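Local coordinates for protein malonate decarboxylase subunit alpha (Acinetobacter baumannii ATCC 17978, PDB 6MPR) that probably acts as the acyl-carrier-protein transferase subunit of malonate decarboxylase, exchanging acetate for malonate on the carrier protein of the complex that converts malonate to acetate and carbon dioxide, at residues Met374-Phe388 against Ala458-Val472. Residues are numbered along the deposited sequence; the frame is centred on the assembly and turned at random. Where two conformers were deposited one is given.
Sequences MGHSSTVTKGRLAGF and AGLPLAPIMIYGDDV
Gly375 meets Gly469 backbone against backbone, CA to CA 3.9 Å, and that closeness lets a C-H...O contact form from Gly469 CA to Met374 O at 3.4 Å. His376 takes a hydrogen bond from the same turn through its ring: Gly469 N donates to His376 ND1 over 2.9 Å in a nearly straight bond (168°), tilted 24° from the ring plane. The bond marks ND1 as an acceptor, and the edge of Tyr468 points at the imidazole face in an offset edge-to-face pair.

Opposite Ser377, Met466 and Ile467 form a classic beta bulge. Ser377 N donates a hydrogen bond to Ile467 O, while Ser377 O takes Ile467 N at 3.2 Å and, more weakly, Met466 N. Ser378 places OG anti to its own N (chi1 177°), where it donates to Pro464 O at 2.8 Å and accepts from Val380 N in an ST turn. Val380 CG2 lies 3.9 Å from Pro464 CG, and Leu385 CD1 packs on Leu460 CD1. Phe388 closes the series, its ring edge near Pro464 C and its CZ 4.1 Å from Pro464 CB. Ile465 O accepts a hydrogen bond from Arg402 NE of the second subunit.

Strand 377-378 pairs with strand 370-371, Val380 and Leu385 rest on helix 450-458, and Ser377, Met466 and Ile467 touch Gln432 of strand 429-433.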
loop_
_atom_site.group_PDB
_atom_site.type_symbol
_atom_site.label_atom_id
_atom_site.label_comp_id
_atom_site.label_asym_id
_atom_site.label_seq_id
_atom_site.Cartn_x
_atom_site.Cartn_y
_atom_site.Cartn_z
ATOM N N MET A 374 6.364 -22.619 -16.050
ATOM C CA MET A 374 6.904 -21.270 -15.978
ATOM C C MET A 374 6.949 -20.739 -14.550
ATOM O O MET A 374 7.440 -19.627 -14.327
ATOM C CB MET A 374 6.069 -20.319 -16.847
ATOM C CG MET A 374 6.236 -20.528 -18.347
ATOM S SD MET A 374 7.885 -20.017 -18.857
ATOM C CE MET A 374 7.813 -18.253 -18.532
ATOM N N GLY A 375 6.445 -21.502 -13.581
ATOM C CA GLY A 375 6.354 -21.026 -12.220
ATOM C C GLY A 375 5.067 -20.308 -11.870
ATOM O O GLY A 375 4.933 -19.856 -10.731
ATOM N N HIS A 376 4.119 -20.170 -12.807
ATOM C CA HIS A 376 2.839 -19.556 -12.453
ATOM C C HIS A 376 2.146 -20.416 -11.408
ATOM O O HIS A 376 2.093 -21.639 -11.530
ATOM C CB HIS A 376 1.943 -19.398 -13.679
ATOM C CG HIS A 376 2.528 -18.539 -14.760
ATOM N ND1 HIS A 376 3.184 -17.356 -14.506
ATOM C CD2 HIS A 376 2.532 -18.689 -16.108
ATOM C CE1 HIS A 376 3.579 -16.816 -15.647
ATOM N NE2 HIS A 376 3.195 -17.607 -16.636
ATOM N N SER A 377 1.603 -19.773 -10.388
ATOM C CA SER A 377 1.125 -20.465 -9.200
ATOM C C SER A 377 -0.313 -20.061 -8.902
ATOM O O SER A 377 -0.668 -18.886 -8.978
ATOM C CB SER A 377 2.020 -20.157 -7.991
ATOM O OG SER A 377 3.356 -20.600 -8.203
ATOM N N SER A 378 -1.149 -21.048 -8.572
ATOM C CA SER A 378 -2.520 -20.736 -8.201
ATOM C C SER A 378 -3.062 -21.822 -7.282
ATOM O O SER A 378 -2.588 -22.965 -7.290
ATOM C CB SER A 378 -3.411 -20.594 -9.442
ATOM O OG SER A 378 -4.750 -20.357 -9.064
ATOM N N THR A 379 -4.045 -21.446 -6.470
ATOM C CA THR A 379 -4.803 -22.415 -5.686
ATOM C C THR A 379 -6.208 -22.632 -6.237
ATOM O O THR A 379 -6.951 -23.454 -5.692
ATOM C CB THR A 379 -4.886 -21.993 -4.214
ATOM O OG1 THR A 379 -5.493 -20.699 -4.125
ATOM C CG2 THR A 379 -3.488 -21.968 -3.573
ATOM N N VAL A 380 -6.586 -21.937 -7.310
ATOM C CA VAL A 380 -7.871 -22.203 -7.956
ATOM C C VAL A 380 -7.798 -23.552 -8.660
ATOM O O VAL A 380 -6.827 -23.853 -9.370
ATOM C CB VAL A 380 -8.229 -21.065 -8.929
ATOM C CG1 VAL A 380 -9.399 -21.457 -9.831
ATOM C CG2 VAL A 380 -8.542 -19.777 -8.165
ATOM N N THR A 381 -8.801 -24.397 -8.428
ATOM C CA THR A 381 -8.926 -25.654 -9.154
ATOM C C THR A 381 -10.314 -25.739 -9.771
ATOM O O THR A 381 -11.198 -24.925 -9.493
ATOM C CB THR A 381 -8.661 -26.885 -8.265
ATOM O OG1 THR A 381 -9.528 -26.861 -7.124
ATOM C CG2 THR A 381 -7.204 -26.924 -7.802
ATOM N N LYS A 382 -10.503 -26.759 -10.608
ATOM C CA LYS A 382 -11.733 -26.887 -11.380
ATOM C C LYS A 382 -12.963 -26.855 -10.473
ATOM O O LYS A 382 -13.040 -27.578 -9.475
ATOM C CB LYS A 382 -11.692 -28.185 -12.191
ATOM C CG LYS A 382 -12.828 -28.334 -13.200
ATOM C CD LYS A 382 -12.741 -29.673 -13.936
ATOM C CE LYS A 382 -13.599 -29.680 -15.196
ATOM N NZ LYS A 382 -15.009 -29.304 -14.918
ATOM N N GLY A 383 -13.911 -25.978 -10.805
ATOM C CA GLY A 383 -15.133 -25.827 -10.045
ATOM C C GLY A 383 -15.025 -25.054 -8.747
ATOM O O GLY A 383 -16.041 -24.916 -8.050
ATOM N N ARG A 384 -13.837 -24.558 -8.381
ATOM C CA ARG A 384 -13.614 -23.916 -7.083
ATOM C C ARG A 384 -12.903 -22.569 -7.247
ATOM O O ARG A 384 -11.677 -22.490 -7.209
ATOM C CB ARG A 384 -12.821 -24.854 -6.178
ATOM C CG ARG A 384 -13.557 -26.178 -5.907
ATOM C CD ARG A 384 -12.575 -27.285 -5.518
ATOM N NE ARG A 384 -13.250 -28.471 -4.983
ATOM C CZ ARG A 384 -13.872 -29.388 -5.722
ATOM N NH1 ARG A 384 -13.934 -29.257 -7.041
ATOM N NH2 ARG A 384 -14.457 -30.434 -5.135
ATOM N N LEU A 385 -13.669 -21.492 -7.370
ATOM C CA LEU A 385 -13.093 -20.168 -7.625
ATOM C C LEU A 385 -12.532 -19.581 -6.327
ATOM O O LEU A 385 -13.131 -18.736 -5.661
ATOM C CB LEU A 385 -14.142 -19.270 -8.267
ATOM C CG LEU A 385 -13.682 -17.937 -8.846
ATOM C CD1 LEU A 385 -12.550 -18.154 -9.819
ATOM C CD2 LEU A 385 -14.857 -17.273 -9.537
ATOM N N ALA A 386 -11.345 -20.052 -5.958
ATOM C CA ALA A 386 -10.687 -19.544 -4.763
ATOM C C ALA A 386 -10.398 -18.049 -4.912
ATOM O O ALA A 386 -10.363 -17.495 -6.017
ATOM C CB ALA A 386 -9.385 -20.314 -4.497
ATOM N N GLY A 387 -10.230 -17.387 -3.776
ATOM C CA GLY A 387 -9.736 -16.031 -3.748
ATOM C C GLY A 387 -8.283 -16.039 -3.335
ATOM O O GLY A 387 -7.745 -17.042 -2.873
ATOM N N PHE A 388 -7.630 -14.902 -3.509
ATOM C CA PHE A 388 -6.208 -14.566 -3.383
ATOM C C PHE A 388 -5.791 -14.213 -1.950
ATOM O O PHE A 388 -4.641 -14.414 -1.534
ATOM C CB PHE A 388 -5.902 -13.333 -4.258
ATOM C CG PHE A 388 -6.030 -13.545 -5.753
ATOM C CD1 PHE A 388 -5.467 -14.645 -6.371
ATOM C CD2 PHE A 388 -6.660 -12.592 -6.548
ATOM C CE1 PHE A 388 -5.567 -14.826 -7.759
ATOM C CE2 PHE A 388 -6.772 -12.766 -7.925
ATOM C CZ PHE A 388 -6.207 -13.878 -8.538
ATOM N N ALA A 458 -15.986 -19.413 -15.801
ATOM C CA ALA A 458 -16.554 -18.344 -14.992
ATOM C C ALA A 458 -16.616 -17.002 -15.707
ATOM O O ALA A 458 -17.155 -16.047 -15.140
ATOM C CB ALA A 458 -15.752 -18.177 -13.697
ATOM N N GLY A 459 -16.068 -16.891 -16.915
ATOM C CA GLY A 459 -16.101 -15.629 -17.631
ATOM C C GLY A 459 -15.094 -14.598 -17.164
ATOM O O GLY A 459 -15.365 -13.397 -17.242
ATOM N N LEU A 460 -13.946 -15.025 -16.680
ATOM C CA LEU A 460 -12.952 -14.042 -16.276
ATOM C C LEU A 460 -11.962 -13.799 -17.408
ATOM O O LEU A 460 -11.636 -14.725 -18.152
ATOM C CB LEU A 460 -12.175 -14.525 -15.051
ATOM C CG LEU A 460 -13.007 -14.930 -13.837
ATOM C CD1 LEU A 460 -12.130 -15.712 -12.870
ATOM C CD2 LEU A 460 -13.552 -13.678 -13.185
ATOM N N PRO A 461 -11.441 -12.577 -17.567
ATOM C CA PRO A 461 -10.491 -12.344 -18.667
ATOM C C PRO A 461 -9.102 -12.920 -18.422
ATOM O O PRO A 461 -8.400 -13.213 -19.398
ATOM C CB PRO A 461 -10.460 -10.816 -18.781
ATOM C CG PRO A 461 -10.834 -10.343 -17.406
ATOM C CD PRO A 461 -11.859 -11.318 -16.924
ATOM N N LEU A 462 -8.683 -13.096 -17.172
ATOM C CA LEU A 462 -7.371 -13.641 -16.850
ATOM C C LEU A 462 -7.532 -14.924 -16.050
ATOM O O LEU A 462 -8.454 -15.047 -15.241
ATOM C CB LEU A 462 -6.522 -12.642 -16.033
ATOM C CG LEU A 462 -5.685 -11.588 -16.768
ATOM C CD1 LEU A 462 -6.555 -10.582 -17.443
ATOM C CD2 LEU A 462 -4.738 -10.890 -15.787
ATOM N N ALA A 463 -6.635 -15.877 -16.270
ATOM C CA ALA A 463 -6.549 -17.009 -15.360
ATOM C C ALA A 463 -6.297 -16.475 -13.954
ATOM O O ALA A 463 -5.423 -15.625 -13.778
ATOM C CB ALA A 463 -5.418 -17.951 -15.771
ATOM N N PRO A 464 -7.062 -16.896 -12.941
ATOM C CA PRO A 464 -6.776 -16.402 -11.581
ATOM C C PRO A 464 -5.475 -16.982 -11.040
ATOM O O PRO A 464 -5.412 -18.136 -10.597
ATOM C CB PRO A 464 -8.002 -16.841 -10.767
ATOM C CG PRO A 464 -8.645 -17.902 -11.549
ATOM C CD PRO A 464 -8.327 -17.646 -13.005
ATOM N N ILE A 465 -4.425 -16.168 -11.107
ATOM C CA ILE A 465 -3.059 -16.547 -10.750
ATOM C C ILE A 465 -2.713 -15.877 -9.430
ATOM O O ILE A 465 -2.781 -14.648 -9.324
ATOM C CB ILE A 465 -2.057 -16.114 -11.835
ATOM C CG1 ILE A 465 -2.397 -16.743 -13.181
ATOM C CG2 ILE A 465 -0.631 -16.419 -11.402
ATOM C CD1 ILE A 465 -2.650 -18.205 -13.103
ATOM N N MET A 466 -2.321 -16.673 -8.436
ATOM C CA MET A 466 -1.929 -16.118 -7.149
ATOM C C MET A 466 -0.577 -15.415 -7.248
ATOM O O MET A 466 -0.438 -14.253 -6.848
ATOM C CB MET A 466 -1.897 -17.240 -6.109
ATOM C CG MET A 466 -1.674 -16.765 -4.711
ATOM S SD MET A 466 -1.874 -18.117 -3.516
ATOM C CE MET A 466 -0.481 -19.143 -3.978
ATOM N N ILE A 467 0.422 -16.085 -7.822
ATOM C CA ILE A 467 1.773 -15.547 -7.930
ATOM C C ILE A 467 2.286 -15.878 -9.321
ATOM O O ILE A 467 2.317 -17.055 -9.705
ATOM C CB ILE A 467 2.712 -16.129 -6.864
ATOM C CG1 ILE A 467 2.315 -15.640 -5.464
ATOM C CG2 ILE A 467 4.149 -15.691 -7.102
ATOM C CD1 ILE A 467 3.103 -16.326 -4.379
ATOM N N TYR A 468 2.683 -14.852 -10.076
ATOM C CA TYR A 468 3.198 -15.064 -11.421
ATOM C C TYR A 468 4.622 -15.594 -11.385
ATOM O O TYR A 468 5.423 -15.252 -10.510
ATOM C CB TYR A 468 3.133 -13.780 -12.259
ATOM C CG TYR A 468 1.718 -13.526 -12.758
ATOM C CD1 TYR A 468 0.798 -12.847 -11.973
ATOM C CD2 TYR A 468 1.307 -13.999 -13.995
ATOM C CE1 TYR A 468 -0.499 -12.633 -12.405
ATOM C CE2 TYR A 468 0.011 -13.776 -14.445
ATOM C CZ TYR A 468 -0.888 -13.091 -13.635
ATOM O OH TYR A 468 -2.180 -12.859 -14.034
ATOM N N GLY A 469 4.930 -16.449 -12.361
ATOM C CA GLY A 469 6.226 -17.106 -12.375
ATOM C C GLY A 469 7.385 -16.131 -12.379
ATOM O O GLY A 469 8.424 -16.385 -11.767
ATOM N N ASP A 470 7.225 -15.001 -13.066
ATOM C CA ASP A 470 8.306 -14.028 -13.127
ATOM C C ASP A 470 8.528 -13.300 -11.803
ATOM O O ASP A 470 9.556 -12.628 -11.662
ATOM C CB ASP A 470 8.035 -13.030 -14.256
ATOM C CG ASP A 470 6.549 -12.666 -14.380
ATOM O OD1 ASP A 470 5.720 -13.529 -14.783
ATOM O OD2 ASP A 470 6.203 -11.511 -14.057
ATOM N N ASP A 471 7.613 -13.425 -10.834
ATOM C CA ASP A 471 7.805 -12.856 -9.500
ATOM C C ASP A 471 8.464 -13.813 -8.524
ATOM O O ASP A 471 8.844 -13.393 -7.422
ATOM C CB ASP A 471 6.460 -12.397 -8.925
ATOM C CG ASP A 471 6.040 -11.065 -9.478
ATOM O OD1 ASP A 471 6.888 -10.143 -9.491
ATOM O OD2 ASP A 471 4.889 -10.945 -9.935
ATOM N N VAL A 472 8.615 -15.080 -8.891
ATOM C CA VAL A 472 9.212 -16.063 -7.996
ATOM C C VAL A 472 10.726 -15.970 -8.110
ATOM O O VAL A 472 11.284 -16.142 -9.198
ATOM C CB VAL A 472 8.724 -17.483 -8.325
ATOM C CG1 VAL A 472 9.407 -18.506 -7.388
ATOM C CG2 VAL A 472 7.197 -17.567 -8.254
#